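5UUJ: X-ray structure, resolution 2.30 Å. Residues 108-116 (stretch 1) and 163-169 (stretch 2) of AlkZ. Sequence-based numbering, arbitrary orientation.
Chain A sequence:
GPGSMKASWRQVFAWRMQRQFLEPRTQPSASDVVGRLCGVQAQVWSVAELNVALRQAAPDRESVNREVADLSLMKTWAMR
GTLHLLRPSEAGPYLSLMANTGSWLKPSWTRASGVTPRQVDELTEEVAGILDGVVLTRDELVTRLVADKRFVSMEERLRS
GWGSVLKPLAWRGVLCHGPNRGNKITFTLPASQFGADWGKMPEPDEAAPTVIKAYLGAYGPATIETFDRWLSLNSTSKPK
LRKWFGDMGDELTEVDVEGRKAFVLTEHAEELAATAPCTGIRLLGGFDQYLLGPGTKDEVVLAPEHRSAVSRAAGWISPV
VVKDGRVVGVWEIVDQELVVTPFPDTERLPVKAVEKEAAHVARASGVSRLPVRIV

Stretch 1, residues 108-116: SWTRASGVT
Stretch 2, residues 163-169: GSVLKPL

Residues 108-113 form the last turns of a helix that begins earlier in the chain, with phi/psi from -60/-37 at S108 to -85/-33 at S113. G114 is the first residue to leave helical phi/psi (79/20), a positive phi that favours glycine, yet its N still bonds to T110 O (2.9 Å). V115 (-127/127) and T116 (-80/163) are extended, and T116 is the N-cap of a following helix. Residues 163-169 belong to a helix that begins earlier and continues later, kinked where the N atoms of K167 and P168 lack bonds to the preceding turn; proline has no N-H to give. The helix axes approach to 10.9 Å at 134° between their N-to-C directions, with S113 CA 6.8 Å from V165 CA.

The contact buries 218 Å², and W109 contributes most. Its CA-to-CB bond points toward stretch 2, and chi1 -166° (t) with chi2 94° carries the indole across the gap. The ring edge meets the backbone of stretch 2: W109 CZ2 lies 3.5 Å from S164 O and 4.0 Å from V165 CA. W109 CZ2 also packs 4.1 Å from P168 CG, on a C-gamma-exo ring. No direct hydrogen bond crosses the interface; water 1 bridges instead, accepting from W109 NE1 (2.8 Å) and donating to S164 O (3.0 Å). Water 2 lies 2.8 Å from S164 OG (chi1 t) and donates a weak bond to W109 O (3.5 Å).

The CA-to-CB bond of V165 (chi1 174°, t) points sideways, but its CG2 reaches V115 CG2 (3.9 Å; V115 chi1 -171°, t), S113 CB (4.3 Å) and W109 CH2 (4.5 Å). Buried S113 (chi1 73°, p) keeps its hydroxyl satisfied within stretch 1: S113 OG donates to W109 O (2.9 Å) and accepts from V115 N (3.1 Å), tying W109 to the segment after G114. The CA-to-CB bond of L166 points away; that of K167 points toward stretch 1, though its side-chain end leads away.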

# COMPACT_ATOMS: atom_id res chain seq x y z
N SER A 108 1.97 25.47 -4.99
CA SER A 108 1.75 25.19 -3.57
C SER A 108 2.85 24.31 -2.98
O SER A 108 3.25 24.49 -1.84
CB SER A 108 0.37 24.53 -3.37
OG SER A 108 0.24 23.35 -4.14
N TRP A 109 3.35 23.35 -3.77
CA TRP A 109 4.44 22.49 -3.32
C TRP A 109 5.74 23.28 -3.20
O TRP A 109 6.50 23.11 -2.24
CB TRP A 109 4.63 21.32 -4.28
CG TRP A 109 5.49 20.22 -3.74
CD1 TRP A 109 5.07 19.09 -3.09
CD2 TRP A 109 6.93 20.13 -3.80
NE1 TRP A 109 6.15 18.31 -2.74
CE2 TRP A 109 7.30 18.92 -3.17
CE3 TRP A 109 7.93 20.94 -4.34
CZ2 TRP A 109 8.63 18.52 -3.06
CZ3 TRP A 109 9.25 20.54 -4.23
CH2 TRP A 109 9.58 19.34 -3.59
N THR A 110 6.00 24.14 -4.17
CA THR A 110 7.18 25.01 -4.15
C THR A 110 7.17 25.93 -2.92
O THR A 110 8.19 26.09 -2.25
CB THR A 110 7.27 25.87 -5.42
OG1 THR A 110 7.14 25.03 -6.58
CG2 THR A 110 8.60 26.62 -5.48
N ARG A 111 6.01 26.52 -2.63
CA ARG A 111 5.90 27.45 -1.52
C ARG A 111 6.15 26.75 -0.18
O ARG A 111 6.76 27.32 0.72
CB ARG A 111 4.53 28.13 -1.50
CG ARG A 111 4.28 29.08 -2.67
CD ARG A 111 3.05 29.94 -2.44
NE ARG A 111 1.83 29.15 -2.31
CZ ARG A 111 0.97 28.91 -3.29
NH1 ARG A 111 1.18 29.38 -4.52
NH2 ARG A 111 -0.12 28.18 -3.06
N ALA A 112 5.68 25.52 -0.07
CA ALA A 112 5.77 24.78 1.19
C ALA A 112 7.17 24.19 1.39
O ALA A 112 7.70 24.21 2.51
CB ALA A 112 4.72 23.68 1.23
N SER A 113 7.77 23.68 0.32
CA SER A 113 9.04 22.96 0.40
C SER A 113 10.25 23.88 0.37
O SER A 113 11.28 23.58 0.97
CB SER A 113 9.15 21.97 -0.75
OG SER A 113 9.38 22.64 -1.98
N GLY A 114 10.14 24.99 -0.36
CA GLY A 114 11.26 25.90 -0.54
C GLY A 114 12.23 25.41 -1.60
O GLY A 114 13.39 25.84 -1.64
N VAL A 115 11.76 24.50 -2.46
CA VAL A 115 12.58 23.93 -3.52
C VAL A 115 11.87 24.08 -4.87
O VAL A 115 10.72 23.67 -5.01
CB VAL A 115 12.87 22.43 -3.27
CG1 VAL A 115 13.90 21.90 -4.26
CG2 VAL A 115 13.35 22.22 -1.84
N THR A 116 12.56 24.65 -5.84
CA THR A 116 11.98 24.87 -7.16
C THR A 116 12.02 23.58 -7.99
O THR A 116 12.75 22.66 -7.65
CB THR A 116 12.71 25.99 -7.92
OG1 THR A 116 14.01 25.54 -8.30
CG2 THR A 116 12.82 27.24 -7.06
N GLY A 163 11.35 14.93 4.35
CA GLY A 163 10.28 13.98 4.12
C GLY A 163 9.45 14.30 2.90
O GLY A 163 8.94 13.41 2.23
N SER A 164 9.33 15.59 2.60
CA SER A 164 8.54 16.05 1.46
C SER A 164 9.38 16.09 0.18
O SER A 164 8.91 15.74 -0.90
CB SER A 164 7.95 17.42 1.75
OG SER A 164 7.14 17.87 0.68
N VAL A 165 10.63 16.53 0.31
CA VAL A 165 11.50 16.74 -0.84
C VAL A 165 12.00 15.42 -1.44
O VAL A 165 12.31 15.36 -2.63
CB VAL A 165 12.71 17.63 -0.45
CG1 VAL A 165 13.72 17.74 -1.58
CG2 VAL A 165 12.23 19.01 -0.03
N LEU A 166 12.08 14.38 -0.62
CA LEU A 166 12.62 13.10 -1.08
C LEU A 166 11.65 12.35 -1.99
O LEU A 166 12.05 11.44 -2.71
CB LEU A 166 12.98 12.22 0.13
CG LEU A 166 11.85 11.71 1.03
CD1 LEU A 166 11.19 10.45 0.49
CD2 LEU A 166 12.35 11.45 2.44
N LYS A 167 10.37 12.70 -1.95
CA LYS A 167 9.35 11.90 -2.61
C LYS A 167 9.46 11.91 -4.14
O LYS A 167 9.36 10.86 -4.77
CB LYS A 167 7.96 12.34 -2.15
CG LYS A 167 7.74 12.09 -0.67
CD LYS A 167 6.29 12.21 -0.24
CE LYS A 167 6.16 11.95 1.25
NZ LYS A 167 4.75 11.93 1.71
N PRO A 168 9.66 13.10 -4.75
CA PRO A 168 9.92 13.09 -6.19
C PRO A 168 11.12 12.23 -6.57
O PRO A 168 11.12 11.57 -7.61
CB PRO A 168 10.19 14.56 -6.51
CG PRO A 168 9.47 15.31 -5.46
CD PRO A 168 9.48 14.46 -4.23
N LEU A 169 12.14 12.23 -5.71
CA LEU A 169 13.34 11.43 -5.94
C LEU A 169 13.02 9.95 -5.85
O LEU A 169 13.50 9.14 -6.65
CB LEU A 169 14.44 11.80 -4.94
CG LEU A 169 15.39 12.94 -5.33
CD1 LEU A 169 14.63 14.17 -5.79
CD2 LEU A 169 16.29 13.29 -4.16
O HOH W 1 5.99 15.77 -1.48
O HOH W 2 6.15 20.43 -0.07